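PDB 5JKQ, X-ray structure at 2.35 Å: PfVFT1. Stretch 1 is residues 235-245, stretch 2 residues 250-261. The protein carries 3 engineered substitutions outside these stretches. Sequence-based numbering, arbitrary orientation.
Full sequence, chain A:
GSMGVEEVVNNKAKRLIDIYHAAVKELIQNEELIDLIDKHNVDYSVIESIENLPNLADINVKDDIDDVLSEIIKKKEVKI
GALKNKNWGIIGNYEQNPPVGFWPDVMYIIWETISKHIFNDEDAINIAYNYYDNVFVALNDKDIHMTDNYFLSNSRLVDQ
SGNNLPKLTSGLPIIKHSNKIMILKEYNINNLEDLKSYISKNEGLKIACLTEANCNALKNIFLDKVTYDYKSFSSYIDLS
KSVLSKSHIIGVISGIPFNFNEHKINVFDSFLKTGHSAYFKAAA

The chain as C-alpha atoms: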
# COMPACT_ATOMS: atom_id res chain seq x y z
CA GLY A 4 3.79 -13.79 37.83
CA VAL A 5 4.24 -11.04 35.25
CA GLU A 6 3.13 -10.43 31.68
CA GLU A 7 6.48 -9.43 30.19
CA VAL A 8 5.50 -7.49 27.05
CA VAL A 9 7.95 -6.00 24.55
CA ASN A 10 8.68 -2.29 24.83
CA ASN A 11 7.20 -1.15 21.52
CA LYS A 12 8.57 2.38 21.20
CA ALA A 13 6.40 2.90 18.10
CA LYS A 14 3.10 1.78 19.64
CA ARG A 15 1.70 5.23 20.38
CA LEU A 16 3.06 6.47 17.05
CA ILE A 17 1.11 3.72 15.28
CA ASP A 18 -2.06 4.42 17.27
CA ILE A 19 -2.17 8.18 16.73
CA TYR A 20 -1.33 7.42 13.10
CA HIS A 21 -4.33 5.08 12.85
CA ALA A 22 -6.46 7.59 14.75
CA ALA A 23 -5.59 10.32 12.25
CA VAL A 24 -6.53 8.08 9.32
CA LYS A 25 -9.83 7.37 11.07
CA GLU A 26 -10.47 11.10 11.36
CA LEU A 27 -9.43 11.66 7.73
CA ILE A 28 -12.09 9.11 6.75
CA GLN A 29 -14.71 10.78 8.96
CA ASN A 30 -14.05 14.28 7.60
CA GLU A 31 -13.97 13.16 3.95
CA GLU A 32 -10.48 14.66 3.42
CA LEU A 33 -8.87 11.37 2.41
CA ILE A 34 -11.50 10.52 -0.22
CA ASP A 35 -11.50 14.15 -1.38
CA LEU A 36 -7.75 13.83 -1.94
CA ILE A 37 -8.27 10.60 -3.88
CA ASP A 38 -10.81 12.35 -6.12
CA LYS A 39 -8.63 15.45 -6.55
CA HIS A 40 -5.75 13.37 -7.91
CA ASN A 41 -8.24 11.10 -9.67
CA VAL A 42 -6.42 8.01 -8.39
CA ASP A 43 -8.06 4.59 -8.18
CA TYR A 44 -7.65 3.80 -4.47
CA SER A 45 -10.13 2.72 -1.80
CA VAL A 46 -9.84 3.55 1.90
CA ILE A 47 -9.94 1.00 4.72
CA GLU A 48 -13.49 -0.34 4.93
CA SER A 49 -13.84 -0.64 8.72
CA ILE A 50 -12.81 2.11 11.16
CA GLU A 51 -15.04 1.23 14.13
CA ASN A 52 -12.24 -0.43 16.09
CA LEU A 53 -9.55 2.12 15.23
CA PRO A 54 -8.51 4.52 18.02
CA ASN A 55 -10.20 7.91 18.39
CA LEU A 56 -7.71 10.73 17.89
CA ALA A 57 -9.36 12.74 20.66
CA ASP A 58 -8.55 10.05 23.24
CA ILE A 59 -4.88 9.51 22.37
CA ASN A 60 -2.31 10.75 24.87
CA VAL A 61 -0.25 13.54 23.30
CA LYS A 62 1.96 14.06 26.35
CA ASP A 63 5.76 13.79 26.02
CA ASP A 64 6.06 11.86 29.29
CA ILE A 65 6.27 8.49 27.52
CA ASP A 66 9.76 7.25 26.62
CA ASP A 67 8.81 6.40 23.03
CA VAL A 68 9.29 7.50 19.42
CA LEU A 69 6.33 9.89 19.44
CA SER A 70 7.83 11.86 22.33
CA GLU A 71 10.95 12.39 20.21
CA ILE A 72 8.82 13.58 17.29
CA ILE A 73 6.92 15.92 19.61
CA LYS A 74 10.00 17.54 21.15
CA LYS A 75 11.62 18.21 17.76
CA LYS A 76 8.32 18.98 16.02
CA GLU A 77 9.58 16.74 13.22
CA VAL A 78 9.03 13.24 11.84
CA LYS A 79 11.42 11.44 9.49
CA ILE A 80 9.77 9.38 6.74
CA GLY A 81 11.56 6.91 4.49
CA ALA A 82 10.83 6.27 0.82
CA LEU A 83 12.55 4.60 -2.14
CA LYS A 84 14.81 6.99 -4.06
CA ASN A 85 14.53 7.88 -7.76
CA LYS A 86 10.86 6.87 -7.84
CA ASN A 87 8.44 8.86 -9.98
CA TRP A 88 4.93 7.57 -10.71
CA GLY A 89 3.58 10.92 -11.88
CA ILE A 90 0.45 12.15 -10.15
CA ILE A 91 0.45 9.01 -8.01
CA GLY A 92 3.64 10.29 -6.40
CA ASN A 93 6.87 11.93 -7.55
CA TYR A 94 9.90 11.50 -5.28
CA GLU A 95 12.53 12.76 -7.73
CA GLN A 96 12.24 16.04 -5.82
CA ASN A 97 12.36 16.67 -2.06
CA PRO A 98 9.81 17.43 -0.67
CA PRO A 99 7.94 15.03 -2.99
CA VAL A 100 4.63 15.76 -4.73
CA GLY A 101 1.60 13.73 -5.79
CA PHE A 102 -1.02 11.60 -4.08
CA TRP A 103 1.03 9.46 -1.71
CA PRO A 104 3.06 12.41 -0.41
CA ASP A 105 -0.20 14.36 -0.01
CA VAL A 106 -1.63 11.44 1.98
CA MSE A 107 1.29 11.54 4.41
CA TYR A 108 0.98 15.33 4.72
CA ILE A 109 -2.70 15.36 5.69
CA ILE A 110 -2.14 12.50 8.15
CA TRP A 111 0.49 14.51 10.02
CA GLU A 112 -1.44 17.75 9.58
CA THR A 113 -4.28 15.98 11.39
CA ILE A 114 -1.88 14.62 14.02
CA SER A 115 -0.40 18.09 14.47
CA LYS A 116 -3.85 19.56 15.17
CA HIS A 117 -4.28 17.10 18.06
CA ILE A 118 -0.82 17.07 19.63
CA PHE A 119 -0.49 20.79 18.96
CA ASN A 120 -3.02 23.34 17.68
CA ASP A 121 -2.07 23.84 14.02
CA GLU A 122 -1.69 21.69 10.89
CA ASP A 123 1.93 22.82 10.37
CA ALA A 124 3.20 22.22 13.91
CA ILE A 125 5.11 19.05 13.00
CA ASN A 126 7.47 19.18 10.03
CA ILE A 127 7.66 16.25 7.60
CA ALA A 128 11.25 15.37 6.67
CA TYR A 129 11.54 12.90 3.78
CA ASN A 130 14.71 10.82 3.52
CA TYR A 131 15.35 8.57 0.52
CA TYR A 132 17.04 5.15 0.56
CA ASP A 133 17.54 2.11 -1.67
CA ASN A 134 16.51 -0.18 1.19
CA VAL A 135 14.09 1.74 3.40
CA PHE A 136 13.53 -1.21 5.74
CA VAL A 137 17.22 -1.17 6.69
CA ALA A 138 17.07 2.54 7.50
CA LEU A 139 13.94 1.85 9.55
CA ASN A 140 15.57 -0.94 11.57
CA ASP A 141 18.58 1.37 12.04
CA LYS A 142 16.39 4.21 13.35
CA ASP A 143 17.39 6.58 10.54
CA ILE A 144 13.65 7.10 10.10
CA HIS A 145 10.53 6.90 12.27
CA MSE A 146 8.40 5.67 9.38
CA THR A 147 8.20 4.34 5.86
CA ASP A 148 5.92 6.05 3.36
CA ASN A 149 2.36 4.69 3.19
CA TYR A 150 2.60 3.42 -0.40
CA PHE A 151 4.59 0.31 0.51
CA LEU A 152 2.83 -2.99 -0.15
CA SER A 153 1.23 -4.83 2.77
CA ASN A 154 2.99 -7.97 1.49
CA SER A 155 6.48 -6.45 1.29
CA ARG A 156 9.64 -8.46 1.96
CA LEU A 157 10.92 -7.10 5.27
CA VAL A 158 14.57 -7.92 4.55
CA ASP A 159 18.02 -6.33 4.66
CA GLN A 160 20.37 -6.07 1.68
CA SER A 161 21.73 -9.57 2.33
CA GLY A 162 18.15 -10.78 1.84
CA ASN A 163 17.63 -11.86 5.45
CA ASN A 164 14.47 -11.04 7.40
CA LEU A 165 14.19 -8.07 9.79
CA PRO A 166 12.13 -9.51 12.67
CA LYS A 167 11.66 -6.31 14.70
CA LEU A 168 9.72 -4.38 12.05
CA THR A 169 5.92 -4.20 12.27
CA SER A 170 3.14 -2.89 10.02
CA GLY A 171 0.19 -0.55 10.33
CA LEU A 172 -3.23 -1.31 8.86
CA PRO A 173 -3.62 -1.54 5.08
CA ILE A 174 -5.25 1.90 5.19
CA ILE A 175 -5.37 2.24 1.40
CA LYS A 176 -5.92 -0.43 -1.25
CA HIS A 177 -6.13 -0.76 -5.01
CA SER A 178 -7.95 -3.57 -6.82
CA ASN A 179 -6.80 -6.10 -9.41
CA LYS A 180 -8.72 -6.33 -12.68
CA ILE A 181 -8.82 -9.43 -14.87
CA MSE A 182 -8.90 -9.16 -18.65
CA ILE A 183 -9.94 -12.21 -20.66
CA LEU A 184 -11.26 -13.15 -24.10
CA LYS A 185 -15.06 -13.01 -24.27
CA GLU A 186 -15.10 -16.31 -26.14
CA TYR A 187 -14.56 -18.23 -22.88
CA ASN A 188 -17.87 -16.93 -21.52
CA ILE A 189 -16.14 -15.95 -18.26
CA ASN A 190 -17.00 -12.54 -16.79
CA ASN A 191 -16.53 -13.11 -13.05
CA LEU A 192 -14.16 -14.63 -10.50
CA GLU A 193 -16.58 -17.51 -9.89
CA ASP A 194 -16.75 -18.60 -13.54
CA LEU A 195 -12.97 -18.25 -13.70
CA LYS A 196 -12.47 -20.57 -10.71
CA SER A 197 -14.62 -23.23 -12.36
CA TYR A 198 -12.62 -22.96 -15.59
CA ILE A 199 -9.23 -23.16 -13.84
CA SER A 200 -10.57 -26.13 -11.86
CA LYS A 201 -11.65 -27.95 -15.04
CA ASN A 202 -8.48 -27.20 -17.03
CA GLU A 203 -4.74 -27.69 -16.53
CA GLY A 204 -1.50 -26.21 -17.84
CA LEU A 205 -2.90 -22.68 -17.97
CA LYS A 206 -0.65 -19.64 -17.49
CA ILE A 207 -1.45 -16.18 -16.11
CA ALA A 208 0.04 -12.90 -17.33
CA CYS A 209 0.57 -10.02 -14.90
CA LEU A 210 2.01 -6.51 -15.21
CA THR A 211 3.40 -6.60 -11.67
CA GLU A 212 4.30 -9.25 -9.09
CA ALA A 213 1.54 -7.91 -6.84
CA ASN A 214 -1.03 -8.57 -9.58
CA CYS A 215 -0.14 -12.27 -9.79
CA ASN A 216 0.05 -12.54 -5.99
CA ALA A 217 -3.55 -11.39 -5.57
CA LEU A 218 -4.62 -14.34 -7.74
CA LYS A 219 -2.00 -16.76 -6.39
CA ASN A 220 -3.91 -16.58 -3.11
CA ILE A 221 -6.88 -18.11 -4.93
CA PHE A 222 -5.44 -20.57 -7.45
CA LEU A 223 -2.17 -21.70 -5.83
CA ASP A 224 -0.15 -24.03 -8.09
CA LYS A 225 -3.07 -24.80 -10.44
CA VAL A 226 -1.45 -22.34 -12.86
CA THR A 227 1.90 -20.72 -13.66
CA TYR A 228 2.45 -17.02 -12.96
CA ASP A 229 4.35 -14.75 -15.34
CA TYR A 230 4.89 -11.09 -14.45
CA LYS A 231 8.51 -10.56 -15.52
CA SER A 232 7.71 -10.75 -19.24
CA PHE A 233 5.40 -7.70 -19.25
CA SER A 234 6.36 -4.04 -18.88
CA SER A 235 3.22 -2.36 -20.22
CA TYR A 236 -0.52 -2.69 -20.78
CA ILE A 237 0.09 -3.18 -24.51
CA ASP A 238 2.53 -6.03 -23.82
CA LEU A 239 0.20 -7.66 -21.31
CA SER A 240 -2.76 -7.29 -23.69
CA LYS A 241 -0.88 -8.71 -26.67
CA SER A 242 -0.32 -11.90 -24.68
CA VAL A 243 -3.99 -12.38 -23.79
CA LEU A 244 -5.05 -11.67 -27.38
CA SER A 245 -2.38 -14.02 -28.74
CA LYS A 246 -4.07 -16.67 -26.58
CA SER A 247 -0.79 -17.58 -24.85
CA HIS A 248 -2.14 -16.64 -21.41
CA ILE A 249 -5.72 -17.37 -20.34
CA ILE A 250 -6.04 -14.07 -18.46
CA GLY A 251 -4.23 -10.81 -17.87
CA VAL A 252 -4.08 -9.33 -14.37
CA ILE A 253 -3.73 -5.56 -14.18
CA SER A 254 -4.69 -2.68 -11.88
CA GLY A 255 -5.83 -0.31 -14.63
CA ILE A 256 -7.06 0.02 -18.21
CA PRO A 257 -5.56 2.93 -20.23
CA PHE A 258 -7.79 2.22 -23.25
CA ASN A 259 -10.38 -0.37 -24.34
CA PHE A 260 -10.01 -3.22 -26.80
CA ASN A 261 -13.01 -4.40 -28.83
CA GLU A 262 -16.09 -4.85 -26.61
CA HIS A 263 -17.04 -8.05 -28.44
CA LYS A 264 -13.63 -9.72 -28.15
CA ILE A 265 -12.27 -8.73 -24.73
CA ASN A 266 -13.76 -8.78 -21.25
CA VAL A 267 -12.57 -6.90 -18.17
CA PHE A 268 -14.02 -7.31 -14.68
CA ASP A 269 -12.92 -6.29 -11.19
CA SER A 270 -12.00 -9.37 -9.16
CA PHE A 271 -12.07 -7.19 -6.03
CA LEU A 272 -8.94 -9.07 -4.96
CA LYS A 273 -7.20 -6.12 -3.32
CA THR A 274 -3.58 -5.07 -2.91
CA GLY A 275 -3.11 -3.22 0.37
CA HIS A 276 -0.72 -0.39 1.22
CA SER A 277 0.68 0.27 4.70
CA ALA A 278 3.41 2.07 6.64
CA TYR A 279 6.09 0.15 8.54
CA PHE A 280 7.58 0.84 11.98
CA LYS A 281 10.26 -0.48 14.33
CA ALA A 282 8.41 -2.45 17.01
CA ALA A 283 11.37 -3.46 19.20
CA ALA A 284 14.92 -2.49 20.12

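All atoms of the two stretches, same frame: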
# COMPACT_ATOMS: atom_id res chain seq x y z
N SER A 235 4.25 -3.33 -19.87
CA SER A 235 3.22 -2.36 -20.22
C SER A 235 1.88 -3.03 -20.50
O SER A 235 1.80 -4.24 -20.70
CB SER A 235 3.64 -1.55 -21.45
OG SER A 235 3.70 -2.37 -22.61
N TYR A 236 0.82 -2.22 -20.49
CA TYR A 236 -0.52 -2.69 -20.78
C TYR A 236 -0.59 -3.32 -22.17
O TYR A 236 -1.22 -4.35 -22.37
CB TYR A 236 -1.50 -1.52 -20.67
CG TYR A 236 -2.90 -1.81 -21.15
CD1 TYR A 236 -3.72 -2.72 -20.48
CD2 TYR A 236 -3.42 -1.16 -22.26
CE1 TYR A 236 -5.01 -2.97 -20.91
CE2 TYR A 236 -4.71 -1.41 -22.70
CZ TYR A 236 -5.50 -2.32 -22.02
OH TYR A 236 -6.78 -2.57 -22.45
N ILE A 237 0.09 -2.69 -23.13
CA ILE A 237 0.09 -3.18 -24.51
C ILE A 237 0.76 -4.55 -24.60
O ILE A 237 0.28 -5.42 -25.32
CB ILE A 237 0.80 -2.17 -25.45
CG1 ILE A 237 -0.03 -0.89 -25.55
CG2 ILE A 237 1.00 -2.76 -26.85
CD1 ILE A 237 0.69 0.27 -26.20
N ASP A 238 1.85 -4.74 -23.85
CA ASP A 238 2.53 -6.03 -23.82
C ASP A 238 1.62 -7.09 -23.22
O ASP A 238 1.40 -8.15 -23.80
CB ASP A 238 3.82 -5.95 -23.00
CG ASP A 238 4.84 -5.00 -23.60
OD1 ASP A 238 4.79 -4.76 -24.82
OD2 ASP A 238 5.70 -4.50 -22.84
N LEU A 239 1.11 -6.78 -22.03
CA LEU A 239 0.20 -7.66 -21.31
C LEU A 239 -0.97 -8.06 -22.21
O LEU A 239 -1.30 -9.24 -22.34
CB LEU A 239 -0.29 -6.96 -20.03
CG LEU A 239 -1.19 -7.62 -18.98
CD1 LEU A 239 -2.61 -7.88 -19.48
CD2 LEU A 239 -0.56 -8.89 -18.44
N SER A 240 -1.57 -7.07 -22.86
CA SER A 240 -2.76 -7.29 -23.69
C SER A 240 -2.46 -8.16 -24.90
O SER A 240 -3.27 -9.01 -25.27
CB SER A 240 -3.34 -5.95 -24.15
OG SER A 240 -3.81 -5.19 -23.04
N LYS A 241 -1.31 -7.93 -25.52
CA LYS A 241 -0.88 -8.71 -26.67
C LYS A 241 -0.87 -10.20 -26.34
O LYS A 241 -1.26 -11.04 -27.15
CB LYS A 241 0.51 -8.25 -27.13
CG LYS A 241 0.98 -8.85 -28.45
CD LYS A 241 1.43 -7.76 -29.41
CE LYS A 241 2.05 -8.33 -30.68
NZ LYS A 241 3.45 -8.79 -30.47
N SER A 242 -0.45 -10.52 -25.12
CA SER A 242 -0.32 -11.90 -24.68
C SER A 242 -1.67 -12.58 -24.49
O SER A 242 -1.83 -13.76 -24.81
CB SER A 242 0.48 -11.96 -23.37
OG SER A 242 0.63 -13.30 -22.92
N VAL A 243 -2.64 -11.85 -23.96
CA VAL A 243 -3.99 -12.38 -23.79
C VAL A 243 -4.66 -12.57 -25.15
O VAL A 243 -5.34 -13.57 -25.37
CB VAL A 243 -4.85 -11.45 -22.91
CG1 VAL A 243 -6.32 -11.89 -22.90
CG2 VAL A 243 -4.30 -11.41 -21.49
N LEU A 244 -4.46 -11.61 -26.05
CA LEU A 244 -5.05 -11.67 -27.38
C LEU A 244 -4.41 -12.77 -28.22
O LEU A 244 -5.08 -13.43 -29.02
CB LEU A 244 -4.92 -10.32 -28.09
CG LEU A 244 -5.74 -9.17 -27.48
CD1 LEU A 244 -5.30 -7.84 -28.06
CD2 LEU A 244 -7.22 -9.39 -27.71
N SER A 245 -3.10 -12.97 -28.03
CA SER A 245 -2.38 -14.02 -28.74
C SER A 245 -2.74 -15.40 -28.20
O SER A 245 -2.29 -16.42 -28.73
CB SER A 245 -0.87 -13.81 -28.63
OG SER A 245 -0.41 -14.11 -27.32
N ILE A 250 -5.60 -15.37 -18.95
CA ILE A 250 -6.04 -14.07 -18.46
C ILE A 250 -4.87 -13.12 -18.29
O ILE A 250 -3.71 -13.53 -18.26
CB ILE A 250 -6.79 -14.17 -17.10
CG1 ILE A 250 -5.86 -14.71 -16.00
CG2 ILE A 250 -8.02 -15.05 -17.24
CD1 ILE A 250 -6.41 -14.53 -14.61
N GLY A 251 -5.20 -11.84 -18.19
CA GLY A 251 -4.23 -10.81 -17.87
C GLY A 251 -4.68 -10.09 -16.61
O GLY A 251 -5.82 -9.62 -16.53
N VAL A 252 -3.79 -10.01 -15.62
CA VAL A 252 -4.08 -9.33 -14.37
C VAL A 252 -3.43 -7.96 -14.37
O VAL A 252 -2.22 -7.84 -14.61
CB VAL A 252 -3.59 -10.13 -13.15
CG1 VAL A 252 -4.14 -9.53 -11.86
CG2 VAL A 252 -3.99 -11.60 -13.26
N ILE A 253 -4.22 -6.93 -14.10
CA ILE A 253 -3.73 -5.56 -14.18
C ILE A 253 -4.61 -4.63 -13.34
O ILE A 253 -5.80 -4.86 -13.18
CB ILE A 253 -3.68 -5.09 -15.66
CG1 ILE A 253 -2.86 -3.80 -15.78
CG2 ILE A 253 -5.09 -4.93 -16.24
CD1 ILE A 253 -2.30 -3.59 -17.17
N SER A 254 -4.00 -3.58 -12.80
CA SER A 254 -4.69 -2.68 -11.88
C SER A 254 -5.47 -1.58 -12.60
O SER A 254 -6.33 -0.94 -12.00
CB SER A 254 -3.68 -2.04 -10.92
OG SER A 254 -2.92 -3.03 -10.26
N GLY A 255 -5.17 -1.36 -13.88
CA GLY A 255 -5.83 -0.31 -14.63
C GLY A 255 -5.91 -0.57 -16.13
O GLY A 255 -5.17 -1.38 -16.67
N ILE A 256 -6.82 0.15 -16.78
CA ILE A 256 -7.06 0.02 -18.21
C ILE A 256 -6.93 1.39 -18.88
O ILE A 256 -7.86 2.20 -18.82
CB ILE A 256 -8.46 -0.57 -18.50
CG1 ILE A 256 -8.64 -1.92 -17.79
CG2 ILE A 256 -8.70 -0.71 -20.00
CD1 ILE A 256 -7.69 -3.02 -18.27
N PRO A 257 -5.78 1.67 -19.52
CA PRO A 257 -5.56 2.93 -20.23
C PRO A 257 -6.56 3.17 -21.37
O PRO A 257 -7.08 4.28 -21.50
CB PRO A 257 -4.14 2.79 -20.79
CG PRO A 257 -3.49 1.79 -19.93
CD PRO A 257 -4.56 0.83 -19.53
N PHE A 258 -6.81 2.14 -22.17
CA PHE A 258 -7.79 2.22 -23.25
C PHE A 258 -8.46 0.85 -23.45
O PHE A 258 -7.95 -0.16 -22.98
CB PHE A 258 -7.14 2.69 -24.56
CG PHE A 258 -6.01 1.82 -25.03
CD1 PHE A 258 -6.27 0.68 -25.78
CD2 PHE A 258 -4.70 2.14 -24.75
CE1 PHE A 258 -5.24 -0.13 -26.22
CE2 PHE A 258 -3.66 1.34 -25.20
CZ PHE A 258 -3.93 0.20 -25.93
N ASN A 259 -9.59 0.84 -24.15
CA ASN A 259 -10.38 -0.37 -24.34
C ASN A 259 -10.08 -1.08 -25.65
O ASN A 259 -9.93 -0.45 -26.69
CB ASN A 259 -11.88 -0.06 -24.28
CG ASN A 259 -12.33 0.44 -22.92
OD1 ASN A 259 -12.81 1.57 -22.79
ND2 ASN A 259 -12.19 -0.40 -21.90
N PHE A 260 -10.01 -2.41 -25.59
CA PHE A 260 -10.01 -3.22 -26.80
C PHE A 260 -11.46 -3.51 -27.17
O PHE A 260 -12.37 -3.14 -26.43
CB PHE A 260 -9.22 -4.51 -26.59
CG PHE A 260 -7.73 -4.31 -26.56
CD1 PHE A 260 -7.00 -4.23 -27.73
CD2 PHE A 260 -7.07 -4.18 -25.35
CE1 PHE A 260 -5.64 -4.03 -27.70
CE2 PHE A 260 -5.70 -3.98 -25.32
CZ PHE A 260 -4.98 -3.91 -26.49
N ASN A 261 -11.67 -4.16 -28.32
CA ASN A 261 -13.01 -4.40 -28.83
C ASN A 261 -13.93 -5.04 -27.78
O ASN A 261 -13.62 -6.09 -27.22
CB ASN A 261 -12.96 -5.28 -30.08
CG ASN A 261 -14.30 -5.40 -30.78
OD1 ASN A 261 -15.29 -4.80 -30.35
ND2 ASN A 261 -14.34 -6.17 -31.86
O HOH W 1 -9.58 -3.77 -23.00

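Stretch 1 is largely a helix that packs against the strand that ends at Ile-253 and the loop that follows it, its axis running nearly antiparallel to the strand at an angle of 160°. Ser-235 makes no contact with stretch 2 but caps the helix, its OG accepting from Asp-238 N at 3.3 Å.

Tyr-236, the first helical residue, dominates the contact. Its CA-to-CB bond points toward stretch 2 (chi1 t), and the ring is buried and meets Ile-253 of the strand as well as Ile-256, Pro-257, Phe-258 and Phe-260 of the loop. Pro-257 CD lies over one face of the ring, 3.6 Å from the centroid of Tyr-236 and only 15° off the ring normal, a CH-pi contact. Ile-253 CD1 meets the ring edge, 3.7 Å from Tyr-236 CD1. The tyrosine in turn presents its edge to the face of Phe-258, with the planes at 83° and Tyr-236 CE2 3.7 Å from Phe-258 CZ. The hydroxyl reaches the backbone: Tyr-236 OH lies 2.7 Å from Phe-258 O, at best a weak hydrogen bond, since the hydroxyl proton has another acceptor within reach. A water hydrogen-bonded to Tyr-236 OH at 3.1 Å accepts from Phe-260 N at 3.0 Å, linking the tyrosine to the next part of the loop.

Ile-237 extends the apolar surface modestly, its CG1 4.1 Å from Phe-258 CZ near the plane of that ring. One turn on from Tyr-236, Leu-239 packs on the strand where Gly-251 lacks a side chain, with Leu-239 CD1 3.7 Å from Gly-251 CA. An ideal CB on Gly-251 would fall 2.5 Å from Leu-239 CD1 and 2.9 Å from Val-243 CG2, so the close approach depends on glycine.

Ser-240 OG donates to Tyr-236 O at 2.8 Å and also sits 3.2 Å from Phe-260 CE2. Val-243 CG2 approaches Gly-251 N to 3.4 Å. Finally, Leu-244 CD1 covers one face of Phe-260, 4.2 Å from its ring centroid.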